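Local structure of aeromonas extracellular serine protease (Aeromonas sobria, 3WQB) at residues A[485-490]-A[574-579]; A[181-186]-A[509-514]; A[231-236]-A[558-563]; A[381-386]-A[550-555]. The protein cleaves, as a secreted calcium-binding serine protease of the furin subfamily, peptide bonds after paired basic residues, one of them lysine, and probably acts as a virulence factor. The protein carries 1 engineered substitution. One frame throughout, in Å; residues are numbered along the deposited sequence.

Contact 1: A[485-490]-A[574-579]; sequences RLPDLL and LTERNN. With CA (calcium ion), chain D.
R485 reaches across to the end of strand 571-576, its CG anti to the backbone N (chi1 -172°) and its chain bent at chi3. In this tightly packed part N578 CA sits over the centre of one guanidinium face, 3.5 Å above the plane, and R485 CD packs 3.1 Å from R577 O. At the guanidinium's edge R485 NH1 gives a weak, bent bond to E576 O (2.9 Å, 128°); G557 also binds this group. Within its own segment R485 grips D488 side-on: NE and NH2 both point, in the guanidinium plane, at the single oxygen OD2, with NE at 2.9 Å. D488 OD1 pairs with R559, while OD2 also binds a calcium ion at 2.3 Å. The site belongs to the P-domain: N578 and N579 add OD1 ligands, and D454, D553 and A555 complete the shell. Carboxylates and neutral amides suit a hard divalent ion, and the arginine's positive charge probably offsets part of the negative charge gathered here. E576 OE1 lies 3.4 Å from P487 CG, while the acid's OE2 pairs with R232. The looser, solvent side is that of R577, whose CB points away.

Contact 2: A[181-186]-A[509-514]; sequences SVVDPR and SLVGQS
L510 and V182 lie side by side and point the same way, with L510 CD2 4.1 Å from V182 CG2. The same methyl is nearer still to the backbone that follows, 3.6 Å from P185 N, and the proline ring crosses it obliquely through CD. A branched leucine suits this place: L510 CB points away overall, with CG anti to the carbonyl carbon (chi1 -63°), yet the methyl CD2 comes back to segment 182-185. V183 meets V511 at a slant, CG1 to CG2, and its CA-H is directed at S509 O (3.2 Å).

Two hydrogen bonds flank this apolar patch. S509 OG, set between its own N and carbonyl carbon (chi1 71°), donates to V182 O at 2.9 Å, almost in line with the C=O bond; serine's short side chain brings its hydroxyl to the carbonyl. G512 N donates to V183 O at 2.8 Å, tilted from the carbonyl plane. L510 is the centre of an inverse gamma turn, and V511 is the N-cap residue before the helix. At G512 the absence of a side chain lets D184 OD2 come within 3.4 Å of G512 CA; a CB there would collide with D184 and with V183 O. The D184 carboxylate has its hydrogen-bonding partner in T525.

The contact joins a loop of the subtilisin domain, between strand 173-179 and helix 191-205, to the start of helix 512-520 in the P-domain. L230 of strand 228-233 and I223 of strand 222-225 pack against V183, and L574 of strand 571-576 against V511.

Contact 3: A[231-236]-A[558-563]; sequences NRTGNG and TRQVSL
N231 and S562 form an antiparallel hydrogen-bonded pair, and R232 and V561 the non-hydrogen-bonded pair next to it, CA atoms 4.4 Å apart. The short strand axes make an angle of 131°, well away from strictly antiparallel. S562 N donates to N231 O at 2.8 Å, and the return bond from N231 N to S562 O is longer. Beyond R232 the pairing is loose: T233 N still donates to Q560 O, but T233 O reaches Q560 N only through a water. The ladder is the middle joint of a four-stranded antiparallel sheet, with strand 228-233 of the subtilisin domain next to strand 559-565 of the P-domain and two strands from each domain.

On the face of N231, T233, Q560 and S562, the contacts are light and suit small or polar residues at a surface. T233 CG2 lies beside Q560 CB (3.6 Å), the two side chains pointing the same way. On the other face V561, a beta-branched residue suited to a strand, places CG2 3.7 Å from R232 NH1. R232 is extended from CG to NE, whereas R559 bends at chi3 (-65°); their guanidinium planes stand 83° apart, and R232 NH1 sits at the edge of the R559 group.

That brings R232 NH1 within 3.5 Å of R559 NE. Two like charges this close call for compensation: E576 forms salt bridges with both arginines, D488 with R559, while F507 O and N508 O accept from R232. A water joining R232 NH1 to Q560 O adds a further polar link. The acids probably offset the repulsion, giving a mixed-charge network that spans the two domains.

Contact 4: A[381-386]-A[550-555]; sequences VSYTSS and EVTDVA. With CA (calcium ion), chain D.
Y383 faces V554 from strand 379-384, its CA 6.2 Å from that of A555, the two segments meeting through side chains without pairing as strands. Strand 379-384 belongs to a two-stranded antiparallel hairpin with 390-396, in the subtilisin domain's sequence range, and it packs on the end of strand 545-553 of the P-domain, where the chain turns into a calcium site.

The tyrosine ring carries the contact. CG takes the position between the backbone N and the carbonyl carbon (chi1 68°), and one face of the ring receives V554 CA in a CH-pi contact, 3.9 Å from the centroid and displaced toward the rim. V554 CB adds to this at 3.6 Å from Y383 CE1, the side chains crossing at about a right angle. A broad flat ring suits a place where backbone and branched side chain must both be covered. At its far end Y383 OH touches T552 CG2, and its hydrogen bond goes to G456 O. V381 CG1 packs on V554 CG2 at 3.9 Å; two valines fill this buried, apolar corner compactly. S382 O and V554 O share a water that donates to both.

Beyond V554 the chain binds the metal. D553 is bidentate, with both carboxylate oxygens on the calcium ion and a further polar partner in H483, and A555 contributes its carbonyl O at 2.3 Å, so that alanine needs no ligating side chain. The covered V554 lies between these two ligands. An Asx turn links them: A555 N donates to D553 OD1 at 3.2 Å in a nearly straight bond of 173°.

How the contacts relate
The four contacts cluster on one side of the chain's centre. Contacts 1 and 2 are about 10 Å apart between centres, contacts 1 and 3 about 11 Å, contacts 1 and 4 about 12 Å; contacts 2 and 4 lie about 20 Å apart and do not touch. Contact 1 lies within the P-domain, while the others join it to the subtilisin domain, whose segments come first in the order 181-186, 231-236, 381-386. Contacts 1 and 3 reach the sheet holding strands 559-565 and 571-576; contacts 1 and 4 share neighbouring strands 489-494 and 545-553 and one calcium ion. The P-domain's metal site thus lies beside the interdomain seam.

Contact 1: A[485-490]-A[574-579]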
loop_
_atom_site.group_PDB
_atom_site.type_symbol
_atom_site.label_atom_id
_atom_site.label_comp_id
_atom_site.label_asym_id
_atom_site.label_seq_id
_atom_site.Cartn_x
_atom_site.Cartn_y
_atom_site.Cartn_z
ATOM N N ARG A 485 -4.305 18.443 18.086
ATOM C CA ARG A 485 -3.361 17.329 18.230
ATOM C C ARG A 485 -3.938 16.046 17.631
ATOM O O ARG A 485 -4.429 15.158 18.332
ATOM C CB ARG A 485 -2.925 17.146 19.688
ATOM C CG ARG A 485 -1.809 16.126 19.849
ATOM C CD ARG A 485 -1.139 16.183 21.215
ATOM N NE ARG A 485 -1.966 15.582 22.256
ATOM C CZ ARG A 485 -1.495 15.048 23.378
ATOM N NH1 ARG A 485 -0.183 15.054 23.638
ATOM N NH2 ARG A 485 -2.344 14.503 24.245
ATOM N N LEU A 486 -3.850 15.956 16.309
ATOM C CA LEU A 486 -4.533 14.904 15.552
ATOM C C LEU A 486 -4.364 13.469 16.048
ATOM O O LEU A 486 -5.332 12.718 16.036
ATOM C CB LEU A 486 -4.207 14.986 14.052
ATOM C CG LEU A 486 -4.854 16.153 13.301
ATOM C CD1 LEU A 486 -4.201 16.327 11.945
ATOM C CD2 LEU A 486 -6.364 15.969 13.165
ATOM N N PRO A 487 -3.147 13.079 16.496
ATOM C CA PRO A 487 -3.004 11.685 16.928
ATOM C C PRO A 487 -3.780 11.326 18.199
ATOM O O PRO A 487 -3.840 10.161 18.544
ATOM C CB PRO A 487 -1.487 11.521 17.124
ATOM C CG PRO A 487 -0.905 12.564 16.223
ATOM C CD PRO A 487 -1.831 13.731 16.372
ATOM N N ASP A 488 -4.408 12.303 18.856
ATOM C CA ASP A 488 -5.316 11.996 19.961
ATOM C C ASP A 488 -6.592 11.302 19.503
ATOM O O ASP A 488 -7.318 10.751 20.324
ATOM C CB ASP A 488 -5.697 13.269 20.724
ATOM C CG ASP A 488 -4.574 13.793 21.600
ATOM O OD1 ASP A 488 -3.510 13.144 21.668
ATOM O OD2 ASP A 488 -4.770 14.865 22.217
ATOM N N LEU A 489 -6.875 11.340 18.204
ATOM C CA LEU A 489 -8.180 10.917 17.710
ATOM C C LEU A 489 -8.278 9.449 17.324
ATOM O O LEU A 489 -7.433 8.906 16.597
ATOM C CB LEU A 489 -8.641 11.814 16.555
ATOM C CG LEU A 489 -8.742 13.308 16.871
ATOM C CD1 LEU A 489 -9.149 14.035 15.623
ATOM C CD2 LEU A 489 -9.715 13.602 18.015
ATOM N N LEU A 490 -9.320 8.822 17.860
ATOM C CA LEU A 490 -9.758 7.487 17.492
ATOM C C LEU A 490 -11.000 7.649 16.618
ATOM O O LEU A 490 -11.999 8.246 17.050
ATOM C CB LEU A 490 -10.090 6.693 18.765
ATOM C CG LEU A 490 -10.880 5.394 18.618
ATOM C CD1 LEU A 490 -10.013 4.325 17.994
ATOM C CD2 LEU A 490 -11.391 4.928 19.967
ATOM N N LEU A 574 10.716 15.832 19.596
ATOM C CA LEU A 574 9.516 16.585 19.303
ATOM C C LEU A 574 8.515 16.265 20.400
ATOM O O LEU A 574 8.274 15.099 20.703
ATOM C CB LEU A 574 8.970 16.175 17.931
ATOM C CG LEU A 574 7.712 16.855 17.393
ATOM C CD1 LEU A 574 7.953 18.337 17.138
ATOM C CD2 LEU A 574 7.242 16.152 16.130
ATOM N N THR A 575 7.961 17.304 21.016
ATOM C CA THR A 575 6.940 17.129 22.037
ATOM C C THR A 575 5.582 17.456 21.444
ATOM O O THR A 575 5.402 18.506 20.817
ATOM C CB THR A 575 7.220 17.999 23.282
ATOM O OG1 THR A 575 8.530 17.695 23.776
ATOM C CG2 THR A 575 6.187 17.733 24.383
ATOM N N GLU A 576 4.642 16.529 21.614
ATOM C CA GLU A 576 3.263 16.770 21.227
ATOM C C GLU A 576 2.533 17.328 22.433
ATOM O O GLU A 576 2.302 16.612 23.413
ATOM C CB GLU A 576 2.565 15.481 20.814
ATOM C CG GLU A 576 3.029 14.827 19.544
ATOM C CD GLU A 576 2.039 13.768 19.126
ATOM O OE1 GLU A 576 0.966 14.139 18.608
ATOM O OE2 GLU A 576 2.317 12.571 19.345
ATOM N N ARG A 577 2.167 18.598 22.349
ATOM C CA ARG A 577 1.439 19.255 23.432
ATOM C C ARG A 577 -0.057 19.009 23.261
ATOM O O ARG A 577 -0.593 19.100 22.152
ATOM C CB ARG A 577 1.739 20.753 23.436
ATOM C CG ARG A 577 3.222 21.089 23.342
ATOM C CD ARG A 577 3.855 21.265 24.714
ATOM N NE ARG A 577 5.311 21.126 24.676
ATOM C CZ ARG A 577 6.162 22.067 24.270
ATOM N NH1 ARG A 577 5.719 23.249 23.855
ATOM N NH2 ARG A 577 7.467 21.826 24.280
ATOM N N ASN A 578 -0.727 18.672 24.354
ATOM C CA ASN A 578 -2.170 18.449 24.311
ATOM C C ASN A 578 -2.945 19.635 23.733
ATOM O O ASN A 578 -2.568 20.789 23.930
ATOM C CB ASN A 578 -2.697 18.087 25.698
ATOM C CG ASN A 578 -4.120 17.569 25.665
ATOM O OD1 ASN A 578 -4.502 16.812 24.771
ATOM N ND2 ASN A 578 -4.918 17.986 26.633
ATOM N N ASN A 579 -4.016 19.352 22.994
ATOM C CA ASN A 579 -4.895 20.417 22.511
ATOM C C ASN A 579 -5.443 21.236 23.675
ATOM O O ASN A 579 -5.941 20.682 24.653
ATOM C CB ASN A 579 -6.044 19.864 21.659
ATOM C CG ASN A 579 -6.818 18.765 22.359
ATOM O OD1 ASN A 579 -6.268 17.713 22.676
ATOM N ND2 ASN A 579 -8.103 19.000 22.593
HETATM CA CA CA D . -6.336 15.616 23.784
#

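Contact 2: A[181-186]-A[509-514]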
loop_
_atom_site.group_PDB
_atom_site.type_symbol
_atom_site.label_atom_id
_atom_site.label_comp_id
_atom_site.label_asym_id
_atom_site.label_seq_id
_atom_site.Cartn_x
_atom_site.Cartn_y
_atom_site.Cartn_z
ATOM N N SER A 181 4.726 7.702 3.419
ATOM C CA SER A 181 4.561 7.998 4.842
ATOM C C SER A 181 4.290 9.484 4.998
ATOM O O SER A 181 4.851 10.298 4.264
ATOM C CB SER A 181 5.795 7.575 5.632
ATOM O OG SER A 181 5.966 6.166 5.559
ATOM N N VAL A 182 3.420 9.830 5.940
ATOM C CA VAL A 182 3.003 11.223 6.114
ATOM C C VAL A 182 2.988 11.602 7.577
ATOM O O VAL A 182 2.731 10.757 8.441
ATOM C CB VAL A 182 1.597 11.499 5.495
ATOM C CG1 VAL A 182 1.615 11.302 3.991
ATOM C CG2 VAL A 182 0.522 10.626 6.136
ATOM N N VAL A 183 3.243 12.885 7.838
ATOM C CA VAL A 183 3.052 13.456 9.178
ATOM C C VAL A 183 1.918 14.480 9.208
ATOM O O VAL A 183 1.526 14.955 10.278
ATOM C CB VAL A 183 4.355 14.065 9.775
ATOM C CG1 VAL A 183 5.410 12.977 9.942
ATOM C CG2 VAL A 183 4.885 15.197 8.901
ATOM N N ASP A 184 1.392 14.813 8.032
ATOM C CA ASP A 184 0.227 15.676 7.921
ATOM C C ASP A 184 -0.784 15.015 7.005
ATOM O O ASP A 184 -0.404 14.397 6.014
ATOM C CB ASP A 184 0.604 17.060 7.388
ATOM C CG ASP A 184 1.365 17.891 8.409
ATOM O OD1 ASP A 184 2.594 18.021 8.241
ATOM O OD2 ASP A 184 0.752 18.395 9.385
ATOM N N PRO A 185 -2.074 15.134 7.345
ATOM C CA PRO A 185 -3.100 14.444 6.585
ATOM C C PRO A 185 -3.228 15.006 5.181
ATOM O O PRO A 185 -2.971 16.192 4.945
ATOM C CB PRO A 185 -4.373 14.716 7.388
ATOM C CG PRO A 185 -4.102 16.024 8.064
ATOM C CD PRO A 185 -2.646 15.973 8.416
ATOM N N ARG A 186 -3.604 14.148 4.248
ATOM C CA ARG A 186 -3.857 14.598 2.892
ATOM C C ARG A 186 -5.263 14.290 2.440
ATOM O O ARG A 186 -5.842 13.290 2.839
ATOM C CB ARG A 186 -2.847 13.980 1.934
ATOM C CG ARG A 186 -1.507 14.686 1.976
ATOM C CD ARG A 186 -0.496 13.962 1.145
ATOM N NE ARG A 186 0.845 14.477 1.373
ATOM C CZ ARG A 186 1.686 14.834 0.408
ATOM N NH1 ARG A 186 1.336 14.724 -0.871
ATOM N NH2 ARG A 186 2.887 15.293 0.726
ATOM N N SER A 509 1.167 8.628 13.163
ATOM C CA SER A 509 2.262 9.507 12.773
ATOM C C SER A 509 1.854 10.905 12.311
ATOM O O SER A 509 2.697 11.644 11.801
ATOM C CB SER A 509 3.130 8.825 11.708
ATOM O OG SER A 509 2.446 8.757 10.468
ATOM N N LEU A 510 0.585 11.277 12.487
ATOM C CA LEU A 510 0.142 12.632 12.125
ATOM C C LEU A 510 0.598 13.684 13.133
ATOM O O LEU A 510 -0.208 14.446 13.671
ATOM C CB LEU A 510 -1.378 12.690 11.917
ATOM C CG LEU A 510 -1.924 11.830 10.779
ATOM C CD1 LEU A 510 -3.439 11.911 10.742
ATOM C CD2 LEU A 510 -1.319 12.258 9.445
ATOM N N VAL A 511 1.908 13.741 13.337
ATOM C CA VAL A 511 2.524 14.631 14.329
ATOM C C VAL A 511 2.977 15.972 13.727
ATOM O O VAL A 511 3.674 16.754 14.386
ATOM C CB VAL A 511 3.718 13.926 15.024
ATOM C CG1 VAL A 511 3.254 12.675 15.777
ATOM C CG2 VAL A 511 4.823 13.582 14.004
ATOM N N GLY A 512 2.568 16.232 12.486
ATOM C CA GLY A 512 2.998 17.409 11.741
ATOM C C GLY A 512 2.631 18.742 12.355
ATOM O O GLY A 512 3.309 19.740 12.099
ATOM N N GLN A 513 1.573 18.781 13.161
ATOM C CA GLN A 513 1.207 20.034 13.826
ATOM C C GLN A 513 2.269 20.430 14.844
ATOM O O GLN A 513 2.643 21.604 14.928
ATOM C CB GLN A 513 -0.157 19.927 14.489
ATOM C CG GLN A 513 -1.289 19.699 13.510
ATOM C CD GLN A 513 -2.546 19.186 14.197
ATOM O OE1 GLN A 513 -2.520 18.179 14.907
ATOM N NE2 GLN A 513 -3.649 19.884 13.991
ATOM N N SER A 514 2.769 19.446 15.587
ATOM C CA SER A 514 3.854 19.662 16.536
ATOM C C SER A 514 5.161 19.991 15.823
ATOM O O SER A 514 5.904 20.880 16.254
ATOM C CB SER A 514 4.024 18.450 17.453
ATOM O OG SER A 514 2.883 18.294 18.276
#

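Contact 3: A[231-236]-A[558-563]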
loop_
_atom_site.group_PDB
_atom_site.type_symbol
_atom_site.label_atom_id
_atom_site.label_comp_id
_atom_site.label_asym_id
_atom_site.label_seq_id
_atom_site.Cartn_x
_atom_site.Cartn_y
_atom_site.Cartn_z
ATOM N N ASN A 231 10.131 8.168 15.202
ATOM C CA ASN A 231 9.531 7.093 15.983
ATOM C C ASN A 231 9.142 7.639 17.346
ATOM O O ASN A 231 9.756 8.594 17.824
ATOM C CB ASN A 231 10.501 5.910 16.146
ATOM C CG ASN A 231 11.688 6.240 17.043
ATOM O OD1 ASN A 231 12.639 6.890 16.621
ATOM N ND2 ASN A 231 11.629 5.784 18.285
ATOM N N ARG A 232 8.129 7.039 17.962
ATOM C CA ARG A 232 7.723 7.420 19.308
ATOM C C ARG A 232 8.722 6.885 20.306
ATOM O O ARG A 232 9.237 5.779 20.161
ATOM C CB ARG A 232 6.323 6.897 19.640
ATOM C CG ARG A 232 5.255 7.490 18.740
ATOM C CD ARG A 232 3.848 7.281 19.276
ATOM N NE ARG A 232 2.884 8.085 18.520
ATOM C CZ ARG A 232 2.703 9.392 18.706
ATOM N NH1 ARG A 232 3.398 10.036 19.643
ATOM N NH2 ARG A 232 1.823 10.062 17.982
ATOM N N THR A 233 9.011 7.697 21.312
ATOM C CA THR A 233 9.779 7.234 22.454
ATOM C C THR A 233 8.804 7.112 23.614
ATOM O O THR A 233 7.715 7.678 23.576
ATOM C CB THR A 233 10.960 8.176 22.772
ATOM O OG1 THR A 233 11.699 7.656 23.886
ATOM C CG2 THR A 233 10.487 9.582 23.089
ATOM N N GLY A 234 9.173 6.335 24.620
ATOM C CA GLY A 234 8.321 6.179 25.782
ATOM C C GLY A 234 7.626 4.840 25.805
ATOM O O GLY A 234 7.972 3.926 25.051
ATOM N N ASN A 235 6.635 4.738 26.682
ATOM C CA ASN A 235 5.945 3.482 26.924
ATOM C C ASN A 235 4.457 3.542 26.602
ATOM O O ASN A 235 3.614 3.117 27.398
ATOM C CB ASN A 235 6.175 3.021 28.365
ATOM C CG ASN A 235 7.613 2.595 28.625
ATOM O OD1 ASN A 235 8.340 2.180 27.706
ATOM N ND2 ASN A 235 8.040 2.700 29.883
ATOM N N GLY A 236 4.144 4.053 25.416
ATOM C CA GLY A 236 2.766 4.132 24.953
ATOM C C GLY A 236 2.222 2.780 24.538
ATOM O O GLY A 236 2.965 1.809 24.399
ATOM N N THR A 558 1.287 14.440 27.620
ATOM C CA THR A 558 2.305 14.771 26.618
ATOM C C THR A 558 2.900 13.497 26.020
ATOM O O THR A 558 2.911 12.444 26.649
ATOM C CB THR A 558 3.443 15.633 27.202
ATOM O OG1 THR A 558 4.123 14.901 28.228
ATOM C CG2 THR A 558 2.883 16.933 27.769
ATOM N N ARG A 559 3.374 13.604 24.787
ATOM C CA ARG A 559 4.090 12.521 24.147
ATOM C C ARG A 559 5.340 13.076 23.509
ATOM O O ARG A 559 5.388 14.247 23.126
ATOM C CB ARG A 559 3.226 11.870 23.063
ATOM C CG ARG A 559 1.999 11.136 23.596
ATOM C CD ARG A 559 1.269 10.405 22.482
ATOM N NE ARG A 559 0.699 11.307 21.480
ATOM C CZ ARG A 559 -0.504 11.877 21.546
ATOM N NH1 ARG A 559 -1.310 11.657 22.577
ATOM N NH2 ARG A 559 -0.901 12.667 20.554
ATOM N N GLN A 560 6.351 12.225 23.388
ATOM C CA GLN A 560 7.567 12.616 22.709
ATOM C C GLN A 560 7.878 11.714 21.525
ATOM O O GLN A 560 7.595 10.513 21.541
ATOM C CB GLN A 560 8.739 12.648 23.683
ATOM C CG GLN A 560 8.661 13.769 24.718
ATOM C CD GLN A 560 9.882 13.795 25.584
ATOM O OE1 GLN A 560 10.563 12.790 25.709
ATOM N NE2 GLN A 560 10.175 14.940 26.183
ATOM N N VAL A 561 8.465 12.328 20.504
ATOM C CA VAL A 561 8.807 11.653 19.268
ATOM C C VAL A 561 10.268 11.958 18.970
ATOM O O VAL A 561 10.692 13.112 19.045
ATOM C CB VAL A 561 7.907 12.150 18.112
ATOM C CG1 VAL A 561 8.312 11.522 16.783
ATOM C CG2 VAL A 561 6.434 11.852 18.418
ATOM N N SER A 562 11.024 10.918 18.642
ATOM C CA SER A 562 12.429 11.050 18.283
ATOM C C SER A 562 12.529 11.365 16.790
ATOM O O SER A 562 11.924 10.670 15.948
ATOM C CB SER A 562 13.189 9.752 18.603
ATOM O OG SER A 562 12.972 9.318 19.946
ATOM N N LEU A 563 13.274 12.418 16.474
ATOM C CA LEU A 563 13.534 12.845 15.108
ATOM C C LEU A 563 15.008 12.635 14.788
ATOM O O LEU A 563 15.879 13.195 15.462
ATOM C CB LEU A 563 13.185 14.326 14.923
ATOM C CG LEU A 563 11.855 14.875 15.438
ATOM C CD1 LEU A 563 11.907 16.387 15.478
ATOM C CD2 LEU A 563 10.738 14.401 14.536
HETATM O O HOH W 1 5.145 9.255 21.749
HETATM O O HOH W 2 6.276 9.789 24.880
#

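Contact 4: A[381-386]-A[550-555]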
loop_
_atom_site.group_PDB
_atom_site.type_symbol
_atom_site.label_atom_id
_atom_site.label_comp_id
_atom_site.label_asym_id
_atom_site.label_seq_id
_atom_site.Cartn_x
_atom_site.Cartn_y
_atom_site.Cartn_z
ATOM N N VAL A 381 -6.449 1.585 25.043
ATOM C CA VAL A 381 -5.954 2.907 25.389
ATOM C C VAL A 381 -6.659 3.344 26.658
ATOM O O VAL A 381 -7.891 3.310 26.730
ATOM C CB VAL A 381 -6.245 3.931 24.267
ATOM C CG1 VAL A 381 -5.843 5.345 24.686
ATOM C CG2 VAL A 381 -5.538 3.530 22.971
ATOM N N SER A 382 -5.864 3.740 27.649
ATOM C CA SER A 382 -6.365 4.172 28.948
ATOM C C SER A 382 -6.230 5.682 29.098
ATOM O O SER A 382 -5.190 6.258 28.768
ATOM C CB SER A 382 -5.578 3.479 30.058
ATOM O OG SER A 382 -6.028 3.896 31.329
ATOM N N TYR A 383 -7.286 6.317 29.604
ATOM C CA TYR A 383 -7.238 7.730 29.960
ATOM C C TYR A 383 -8.310 8.064 30.977
ATOM O O TYR A 383 -9.211 7.271 31.219
ATOM C CB TYR A 383 -7.380 8.624 28.721
ATOM C CG TYR A 383 -8.733 8.615 28.032
ATOM C CD1 TYR A 383 -9.032 7.656 27.070
ATOM C CD2 TYR A 383 -9.693 9.586 28.318
ATOM C CE1 TYR A 383 -10.256 7.649 26.414
ATOM C CE2 TYR A 383 -10.929 9.596 27.662
ATOM C CZ TYR A 383 -11.202 8.628 26.704
ATOM O OH TYR A 383 -12.412 8.635 26.033
ATOM N N THR A 384 -8.199 9.252 31.560
ATOM C CA THR A 384 -9.182 9.746 32.505
ATOM C C THR A 384 -9.873 10.948 31.873
ATOM O O THR A 384 -9.208 11.889 31.424
ATOM C CB THR A 384 -8.499 10.134 33.840
ATOM O OG1 THR A 384 -7.790 9.000 34.352
ATOM C CG2 THR A 384 -9.514 10.607 34.886
ATOM N N SER A 385 -11.203 10.906 31.839
ATOM C CA SER A 385 -12.008 11.985 31.270
ATOM C C SER A 385 -12.024 13.227 32.165
ATOM O O SER A 385 -11.501 13.189 33.280
ATOM C CB SER A 385 -13.439 11.506 31.028
ATOM O OG SER A 385 -14.167 11.485 32.250
ATOM N N SER A 386 -12.638 14.315 31.693
ATOM C CA SER A 386 -12.722 15.555 32.482
ATOM C C SER A 386 -13.645 15.432 33.695
ATOM O O SER A 386 -13.575 16.255 34.616
ATOM C CB SER A 386 -13.139 16.747 31.615
ATOM O OG SER A 386 -12.131 17.061 30.671
ATOM N N GLU A 550 -17.772 7.592 14.660
ATOM C CA GLU A 550 -17.466 7.954 16.035
ATOM C C GLU A 550 -16.057 8.507 16.085
ATOM O O GLU A 550 -15.144 7.899 15.536
ATOM C CB GLU A 550 -17.575 6.725 16.948
ATOM C CG GLU A 550 -18.990 6.235 17.151
ATOM C CD GLU A 550 -19.108 5.110 18.161
ATOM O OE1 GLU A 550 -18.077 4.591 18.653
ATOM O OE2 GLU A 550 -20.256 4.751 18.484
ATOM N N VAL A 551 -15.872 9.663 16.727
ATOM C CA VAL A 551 -14.554 10.278 16.876
ATOM C C VAL A 551 -14.368 10.641 18.348
ATOM O O VAL A 551 -15.232 11.303 18.919
ATOM C CB VAL A 551 -14.410 11.554 16.009
ATOM C CG1 VAL A 551 -13.049 12.211 16.213
ATOM C CG2 VAL A 551 -14.639 11.232 14.531
ATOM N N THR A 552 -13.265 10.201 18.953
ATOM C CA THR A 552 -12.977 10.491 20.360
ATOM C C THR A 552 -11.544 10.968 20.513
ATOM O O THR A 552 -10.634 10.413 19.902
ATOM C CB THR A 552 -13.142 9.232 21.245
ATOM O OG1 THR A 552 -14.375 8.571 20.940
ATOM C CG2 THR A 552 -13.161 9.617 22.713
ATOM N N ASP A 553 -11.350 12.002 21.330
ATOM C CA ASP A 553 -10.023 12.408 21.774
ATOM C C ASP A 553 -9.700 11.577 23.018
ATOM O O ASP A 553 -10.394 11.669 24.029
ATOM C CB ASP A 553 -10.029 13.925 22.054
ATOM C CG ASP A 553 -8.714 14.448 22.645
ATOM O OD1 ASP A 553 -7.976 13.714 23.342
ATOM O OD2 ASP A 553 -8.418 15.638 22.426
ATOM N N VAL A 554 -8.672 10.740 22.920
ATOM C CA VAL A 554 -8.400 9.732 23.944
ATOM C C VAL A 554 -7.096 9.962 24.711
ATOM O O VAL A 554 -6.526 9.015 25.259
ATOM C CB VAL A 554 -8.413 8.278 23.355
ATOM C CG1 VAL A 554 -9.781 7.941 22.755
ATOM C CG2 VAL A 554 -7.285 8.077 22.336
ATOM N N ALA A 555 -6.611 11.201 24.729
ATOM C CA ALA A 555 -5.359 11.487 25.443
ATOM C C ALA A 555 -5.202 12.943 25.817
ATOM O O ALA A 555 -5.469 13.832 25.007
ATOM C CB ALA A 555 -4.161 11.047 24.607
HETATM CA CA CA D . -6.336 15.616 23.784
HETATM O O HOH W 3 -4.393 8.088 26.734
#